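Local structure of uncharacterized protein (Enterococcus faecalis, 3CEX) at residues M48-I59 with L107-T118. The protein is of unknown function but carries a DinB-like domain, a helical-bundle fold found in many putative metal-dependent enzymes. Numbering follows the deposited sequence.
Sequences MWHTARELDLQI and LSDYLAASVALT
A52 and L111 bring the backbones of 48-59 and 107-118 nearest, CA to CA 4.6 Å, and the axes of these two near-parallel helix segments approach to 8.5 Å at a crossing angle of 30°. The methyl of A52, small enough to be consistent with this closeness, lies over one face of the Y110 ring, its CB 3.9 Å from the centroid and 28° off the normal, a CH-pi contact. Y110 is a knob in the hole formed by W49, A52, R53 and D56. With CG anti to the backbone N, its ring is carried in among these four, and OH donates to the anti lone pair of D56 OD2 at 2.7 Å, the carboxylate standing 81° from the ring plane. The backbone N-H of L68 also binds D56 OD1 and that of W69 binds OD2, joining the start of helix 68-71 to this near-parallel pair of the DinB-like helical bundle. S114 OG lies 3.0 Å from A52 O and 3.1 Å from Y110 O, both within hydrogen-bonding range. At one end the selenomethionine M48 bends at chi3 and sets CE 3.6 Å from L111 CD2; a water bridges M48 O, weakly, and L107 O. Toward the other end, I59 CG2 packs 3.9 Å from L117 CG.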
HETATM    1  N   MSE A  48      -6.703 -11.308   0.192  1.00 28.91           N
HETATM    2  CA  MSE A  48      -6.040 -11.807   1.415  1.00 30.32           C
HETATM    3  C   MSE A  48      -5.290 -13.100   1.176  1.00 28.84           C
HETATM    4  O   MSE A  48      -4.196 -13.249   1.634  1.00 28.89           O
HETATM    5  CB  MSE A  48      -7.055 -12.045   2.525  1.00 29.61           C
HETATM    6  CG  MSE A  48      -7.329 -10.869   3.283  1.00 35.01           C
HETATM    7 SE   MSE A  48      -8.402 -11.139   4.882  0.80 39.17          SE
HETATM    8  CE  MSE A  48      -7.168 -11.612   6.271  1.00 32.43           C
ATOM      9  N   TRP A  49      -5.888 -14.036   0.453  1.00 29.10           N
ATOM     10  CA  TRP A  49      -5.187 -15.268   0.085  1.00 28.91           C
ATOM     11  C   TRP A  49      -3.944 -14.942  -0.745  1.00 28.75           C
ATOM     12  O   TRP A  49      -2.842 -15.453  -0.488  1.00 26.91           O
ATOM     13  CB  TRP A  49      -6.120 -16.162  -0.729  1.00 28.69           C
ATOM     14  CG  TRP A  49      -5.399 -17.250  -1.426  1.00 29.12           C
ATOM     15  CD1 TRP A  49      -4.995 -18.437  -0.879  1.00 29.15           C
ATOM     16  CD2 TRP A  49      -4.965 -17.275  -2.800  1.00 28.42           C
ATOM     17  NE1 TRP A  49      -4.363 -19.175  -1.815  1.00 28.83           N
ATOM     18  CE2 TRP A  49      -4.329 -18.493  -3.000  1.00 28.50           C
ATOM     19  CE3 TRP A  49      -5.062 -16.372  -3.873  1.00 28.93           C
ATOM     20  CZ2 TRP A  49      -3.798 -18.868  -4.243  1.00 29.34           C
ATOM     21  CZ3 TRP A  49      -4.546 -16.719  -5.071  1.00 28.54           C
ATOM     22  CH2 TRP A  49      -3.905 -17.960  -5.261  1.00 30.33           C
ATOM     23  N   HIS A  50      -4.108 -14.050  -1.730  1.00 28.13           N
ATOM     24  CA  HIS A  50      -2.991 -13.702  -2.598  1.00 29.04           C
ATOM     25  C   HIS A  50      -1.851 -13.034  -1.848  1.00 28.72           C
ATOM     26  O   HIS A  50      -0.710 -13.339  -2.103  1.00 28.43           O
ATOM     27  CB  HIS A  50      -3.394 -12.791  -3.750  1.00 30.84           C
ATOM     28  CG  HIS A  50      -2.226 -12.109  -4.399  1.00 32.93           C
ATOM     29  ND1 HIS A  50      -1.459 -12.717  -5.362  1.00 34.37           N
ATOM     30  CD2 HIS A  50      -1.671 -10.889  -4.188  1.00 37.34           C
ATOM     31  CE1 HIS A  50      -0.491 -11.895  -5.737  1.00 35.48           C
ATOM     32  NE2 HIS A  50      -0.588 -10.783  -5.033  1.00 37.74           N
ATOM     33  N   THR A  51      -2.175 -12.119  -0.935  1.00 28.43           N
ATOM     34  CA  THR A  51      -1.164 -11.452  -0.119  1.00 28.21           C
ATOM     35  C   THR A  51      -0.424 -12.471   0.747  1.00 28.88           C
ATOM     36  O   THR A  51       0.795 -12.448   0.790  1.00 28.47           O
ATOM     37  CB  THR A  51      -1.789 -10.327   0.710  1.00 28.89           C
ATOM     38  OG1 THR A  51      -2.341  -9.366  -0.217  1.00 29.57           O
ATOM     39  CG2 THR A  51      -0.741  -9.625   1.659  1.00 28.24           C
ATOM     40  N   ALA A  52      -1.150 -13.352   1.434  1.00 28.15           N
ATOM     41  CA  ALA A  52      -0.518 -14.397   2.244  1.00 28.74           C
ATOM     42  C   ALA A  52       0.326 -15.299   1.342  1.00 29.45           C
ATOM     43  O   ALA A  52       1.455 -15.648   1.696  1.00 29.52           O
ATOM     44  CB  ALA A  52      -1.555 -15.202   2.994  1.00 27.71           C
ATOM     45  N   ARG A  53      -0.203 -15.652   0.184  1.00 30.50           N
ATOM     46  CA  ARG A  53       0.481 -16.550  -0.739  1.00 31.61           C
ATOM     47  C   ARG A  53       1.773 -15.939  -1.301  1.00 32.45           C
ATOM     48  O   ARG A  53       2.799 -16.626  -1.418  1.00 33.03           O
ATOM     49  CB  ARG A  53      -0.502 -16.973  -1.848  1.00 32.61           C
ATOM     50  CG  ARG A  53      -0.082 -18.069  -2.767  1.00 35.12           C
ATOM     51  CD  ARG A  53      -0.254 -19.447  -2.189  1.00 41.19           C
ATOM     52  NE  ARG A  53      -0.284 -20.391  -3.308  1.00 46.31           N
ATOM     53  CZ  ARG A  53       0.751 -21.089  -3.777  1.00 48.28           C
ATOM     54  NH1 ARG A  53       1.950 -21.018  -3.210  1.00 51.62           N
ATOM     55  NH2 ARG A  53       0.578 -21.892  -4.818  1.00 50.79           N
ATOM     56  N   GLU A  54       1.744 -14.648  -1.623  1.00 32.40           N
ATOM     57  CA  GLU A  54       2.900 -14.021  -2.209  1.00 33.76           C
ATOM     58  C   GLU A  54       4.036 -13.776  -1.188  1.00 33.32           C
ATOM     59  O   GLU A  54       5.206 -13.914  -1.540  1.00 32.91           O
ATOM     60  CB  GLU A  54       2.485 -12.715  -2.904  1.00 34.59           C
ATOM     61  CG  GLU A  54       3.588 -12.037  -3.636  1.00 40.83           C
ATOM     62  CD  GLU A  54       3.935 -12.667  -4.981  1.00 45.94           C
ATOM     63  OE1 GLU A  54       3.649 -13.860  -5.228  1.00 52.58           O
ATOM     64  OE2 GLU A  54       4.518 -11.943  -5.807  1.00 52.67           O
ATOM     65  N   LEU A  55       3.696 -13.344   0.029  1.00 32.47           N
ATOM     66  CA  LEU A  55       4.678 -13.296   1.136  1.00 32.50           C
ATOM     67  C   LEU A  55       5.310 -14.670   1.382  1.00 32.49           C
ATOM     68  O   LEU A  55       6.541 -14.818   1.484  1.00 32.06           O
ATOM     69  CB  LEU A  55       4.016 -12.790   2.424  1.00 31.82           C
ATOM     70  CG  LEU A  55       3.511 -11.320   2.436  1.00 32.17           C
ATOM     71  CD1 LEU A  55       2.704 -10.997   3.703  1.00 30.56           C
ATOM     72  CD2 LEU A  55       4.691 -10.346   2.269  1.00 31.84           C
ATOM     73  N   ASP A  56       4.454 -15.670   1.555  1.00 31.68           N
ATOM     74  CA  ASP A  56       4.886 -17.049   1.716  1.00 32.33           C
ATOM     75  C   ASP A  56       5.870 -17.467   0.597  1.00 31.49           C
ATOM     76  O   ASP A  56       7.042 -17.742   0.854  1.00 31.73           O
ATOM     77  CB  ASP A  56       3.639 -17.965   1.733  1.00 31.53           C
ATOM     78  CG  ASP A  56       3.958 -19.426   2.032  1.00 32.70           C
ATOM     79  OD1 ASP A  56       5.069 -19.741   2.522  1.00 30.34           O
ATOM     80  OD2 ASP A  56       3.046 -20.263   1.805  1.00 30.69           O
ATOM     81  N   LEU A  57       5.400 -17.484  -0.639  1.00 31.59           N
ATOM     82  CA  LEU A  57       6.246 -17.916  -1.764  1.00 32.73           C
ATOM     83  C   LEU A  57       7.557 -17.132  -1.902  1.00 31.95           C
ATOM     84  O   LEU A  57       8.617 -17.712  -2.117  1.00 29.84           O
ATOM     85  CB  LEU A  57       5.481 -17.840  -3.078  1.00 34.12           C
ATOM     86  CG  LEU A  57       4.479 -18.977  -3.297  1.00 38.00           C
ATOM     87  CD1 LEU A  57       3.738 -18.725  -4.614  1.00 42.17           C
ATOM     88  CD2 LEU A  57       5.154 -20.342  -3.287  1.00 41.93           C
ATOM     89  N   GLN A  58       7.493 -15.818  -1.785  1.00 32.14           N
ATOM     90  CA  GLN A  58       8.704 -15.020  -2.001  1.00 33.13           C
ATOM     91  C   GLN A  58       9.730 -15.153  -0.877  1.00 33.38           C
ATOM     92  O   GLN A  58      10.940 -15.254  -1.145  1.00 32.87           O
ATOM     93  CB  GLN A  58       8.373 -13.552  -2.182  1.00 33.48           C
ATOM     94  CG  GLN A  58       7.558 -13.224  -3.439  1.00 36.24           C
ATOM     95  CD  GLN A  58       8.292 -13.419  -4.744  1.00 41.99           C
ATOM     96  OE1 GLN A  58       9.372 -14.034  -4.815  1.00 44.50           O
ATOM     97  NE2 GLN A  58       7.687 -12.917  -5.807  1.00 45.63           N
ATOM     98  N   ILE A  59       9.250 -15.105   0.366  1.00 32.81           N
ATOM     99  CA  ILE A  59      10.123 -15.239   1.517  1.00 33.86           C
ATOM    100  C   ILE A  59      10.620 -16.661   1.604  1.00 34.04           C
ATOM    101  O   ILE A  59      11.779 -16.871   1.904  1.00 34.99           O
ATOM    102  CB  ILE A  59       9.443 -14.839   2.871  1.00 33.29           C
ATOM    103  CG1 ILE A  59       9.066 -13.362   2.877  1.00 33.23           C
ATOM    104  CG2 ILE A  59      10.378 -15.180   4.061  1.00 33.11           C
ATOM    105  CD1 ILE A  59      10.247 -12.414   2.917  1.00 31.03           C
ATOM    106  N   LEU A 107      -8.525 -17.427   6.266  1.00 28.86           N
ATOM    107  CA  LEU A 107      -7.807 -16.310   5.665  1.00 28.26           C
ATOM    108  C   LEU A 107      -6.948 -15.618   6.708  1.00 28.30           C
ATOM    109  O   LEU A 107      -5.813 -15.317   6.443  1.00 27.44           O
ATOM    110  CB  LEU A 107      -8.789 -15.289   5.078  1.00 28.49           C
ATOM    111  CG  LEU A 107      -9.623 -15.707   3.851  1.00 26.86           C
ATOM    112  CD1 LEU A 107     -10.781 -14.754   3.626  1.00 27.10           C
ATOM    113  CD2 LEU A 107      -8.749 -15.857   2.602  1.00 26.38           C
ATOM    114  N   SER A 108      -7.511 -15.385   7.898  1.00 27.92           N
ATOM    115  CA  SER A 108      -6.798 -14.742   8.976  1.00 28.17           C
ATOM    116  C   SER A 108      -5.596 -15.559   9.412  1.00 28.13           C
ATOM    117  O   SER A 108      -4.516 -15.000   9.705  1.00 27.50           O
ATOM    118  CB  SER A 108      -7.691 -14.559  10.191  1.00 28.64           C
ATOM    119  OG  SER A 108      -8.667 -13.605   9.932  1.00 31.71           O
ATOM    120  N   ASP A 109      -5.811 -16.872   9.527  1.00 28.22           N
ATOM    121  CA  ASP A 109      -4.761 -17.795   9.995  1.00 28.06           C
ATOM    122  C   ASP A 109      -3.601 -17.917   9.006  1.00 27.41           C
ATOM    123  O   ASP A 109      -2.403 -17.881   9.400  1.00 27.26           O
ATOM    124  CB  ASP A 109      -5.363 -19.173  10.301  1.00 28.51           C
ATOM    125  CG  ASP A 109      -6.274 -19.175  11.507  1.00 32.02           C
ATOM    126  OD1 ASP A 109      -6.297 -18.186  12.281  1.00 33.99           O
ATOM    127  OD2 ASP A 109      -6.981 -20.196  11.684  1.00 33.60           O
ATOM    128  N   TYR A 110      -3.912 -18.036   7.721  1.00 26.60           N
ATOM    129  CA  TYR A 110      -2.842 -18.167   6.740  1.00 26.46           C
ATOM    130  C   TYR A 110      -2.083 -16.829   6.581  1.00 26.75           C
ATOM    131  O   TYR A 110      -0.853 -16.801   6.496  1.00 25.52           O
ATOM    132  CB  TYR A 110      -3.378 -18.687   5.394  1.00 26.71           C
ATOM    133  CG  TYR A 110      -2.321 -18.872   4.314  1.00 26.37           C
ATOM    134  CD1 TYR A 110      -1.063 -19.412   4.605  1.00 27.48           C
ATOM    135  CD2 TYR A 110      -2.582 -18.538   3.014  1.00 25.48           C
ATOM    136  CE1 TYR A 110      -0.082 -19.583   3.576  1.00 27.52           C
ATOM    137  CE2 TYR A 110      -1.628 -18.703   2.014  1.00 26.36           C
ATOM    138  CZ  TYR A 110      -0.381 -19.215   2.293  1.00 26.84           C
ATOM    139  OH  TYR A 110       0.540 -19.363   1.260  1.00 27.45           O
ATOM    140  N   LEU A 111      -2.804 -15.714   6.582  1.00 27.13           N
ATOM    141  CA  LEU A 111      -2.126 -14.417   6.549  1.00 27.72           C
ATOM    142  C   LEU A 111      -1.226 -14.194   7.778  1.00 28.05           C
ATOM    143  O   LEU A 111      -0.096 -13.727   7.645  1.00 27.88           O
ATOM    144  CB  LEU A 111      -3.126 -13.252   6.405  1.00 27.56           C
ATOM    145  CG  LEU A 111      -2.542 -11.844   6.194  1.00 26.84           C
ATOM    146  CD1 LEU A 111      -1.653 -11.791   4.926  1.00 27.54           C
ATOM    147  CD2 LEU A 111      -3.715 -10.802   6.062  1.00 28.18           C
ATOM    148  N   ALA A 112      -1.719 -14.543   8.959  1.00 27.91           N
ATOM    149  CA  ALA A 112      -0.917 -14.409  10.190  1.00 27.95           C
ATOM    150  C   ALA A 112       0.357 -15.252  10.124  1.00 28.23           C
ATOM    151  O   ALA A 112       1.434 -14.800  10.551  1.00 27.77           O
ATOM    152  CB  ALA A 112      -1.751 -14.802  11.447  1.00 28.35           C
ATOM    153  N   ALA A 113       0.237 -16.481   9.598  1.00 28.42           N
ATOM    154  CA  ALA A 113       1.393 -17.340   9.398  1.00 28.00           C
ATOM    155  C   ALA A 113       2.364 -16.723   8.397  1.00 28.19           C
ATOM    156  O   ALA A 113       3.575 -16.775   8.610  1.00 27.65           O
ATOM    157  CB  ALA A 113       0.988 -18.745   8.957  1.00 27.78           C
ATOM    158  N   SER A 114       1.863 -16.193   7.280  1.00 28.10           N
ATOM    159  CA  SER A 114       2.774 -15.609   6.283  1.00 29.14           C
ATOM    160  C   SER A 114       3.439 -14.309   6.745  1.00 29.15           C
ATOM    161  O   SER A 114       4.582 -14.053   6.410  1.00 29.57           O
ATOM    162  CB  SER A 114       2.065 -15.397   4.951  1.00 28.47           C
ATOM    163  OG  SER A 114       1.551 -16.638   4.522  1.00 32.92           O
ATOM    164  N   VAL A 115       2.711 -13.483   7.491  1.00 30.52           N
ATOM    165  CA  VAL A 115       3.298 -12.285   8.094  1.00 30.22           C
ATOM    166  C   VAL A 115       4.373 -12.657   9.102  1.00 30.43           C
ATOM    167  O   VAL A 115       5.445 -12.051   9.096  1.00 30.78           O
ATOM    168  CB  VAL A 115       2.200 -11.368   8.721  1.00 30.90           C
ATOM    169  CG1 VAL A 115       2.828 -10.242   9.558  1.00 30.69           C
ATOM    170  CG2 VAL A 115       1.319 -10.797   7.597  1.00 29.35           C
ATOM    171  N   ALA A 116       4.115 -13.660   9.940  1.00 30.72           N
ATOM    172  CA  ALA A 116       5.106 -14.122  10.922  1.00 31.15           C
ATOM    173  C   ALA A 116       6.407 -14.560  10.261  1.00 30.77           C
ATOM    174  O   ALA A 116       7.488 -14.199  10.709  1.00 31.29           O
ATOM    175  CB  ALA A 116       4.561 -15.282  11.770  1.00 30.98           C
ATOM    176  N   LEU A 117       6.279 -15.381   9.233  1.00 30.48           N
ATOM    177  CA  LEU A 117       7.410 -15.846   8.442  1.00 30.38           C
ATOM    178  C   LEU A 117       8.225 -14.664   7.895  1.00 29.54           C
ATOM    179  O   LEU A 117       9.467 -14.643   7.977  1.00 28.83           O
ATOM    180  CB  LEU A 117       6.903 -16.704   7.271  1.00 30.16           C
ATOM    181  CG  LEU A 117       7.973 -17.281   6.327  1.00 31.54           C
ATOM    182  CD1 LEU A 117       8.748 -18.462   6.983  1.00 33.25           C
ATOM    183  CD2 LEU A 117       7.333 -17.697   4.969  1.00 31.18           C
ATOM    184  N   THR A 118       7.512 -13.691   7.335  1.00 29.66           N
ATOM    185  CA  THR A 118       8.133 -12.509   6.725  1.00 29.93           C
ATOM    186  C   THR A 118       8.911 -11.757   7.801  1.00 29.86           C
ATOM    187  O   THR A 118      10.078 -11.436   7.622  1.00 27.67           O
ATOM    188  CB  THR A 118       7.084 -11.620   6.037  1.00 29.57           C
ATOM    189  OG1 THR A 118       6.379 -12.401   5.058  1.00 30.84           O
ATOM    190  CG2 THR A 118       7.734 -10.401   5.352  1.00 29.24           C
TER
HETATM  191  O   HOH W   1      -5.176 -15.522   3.663  1.00 37.40           O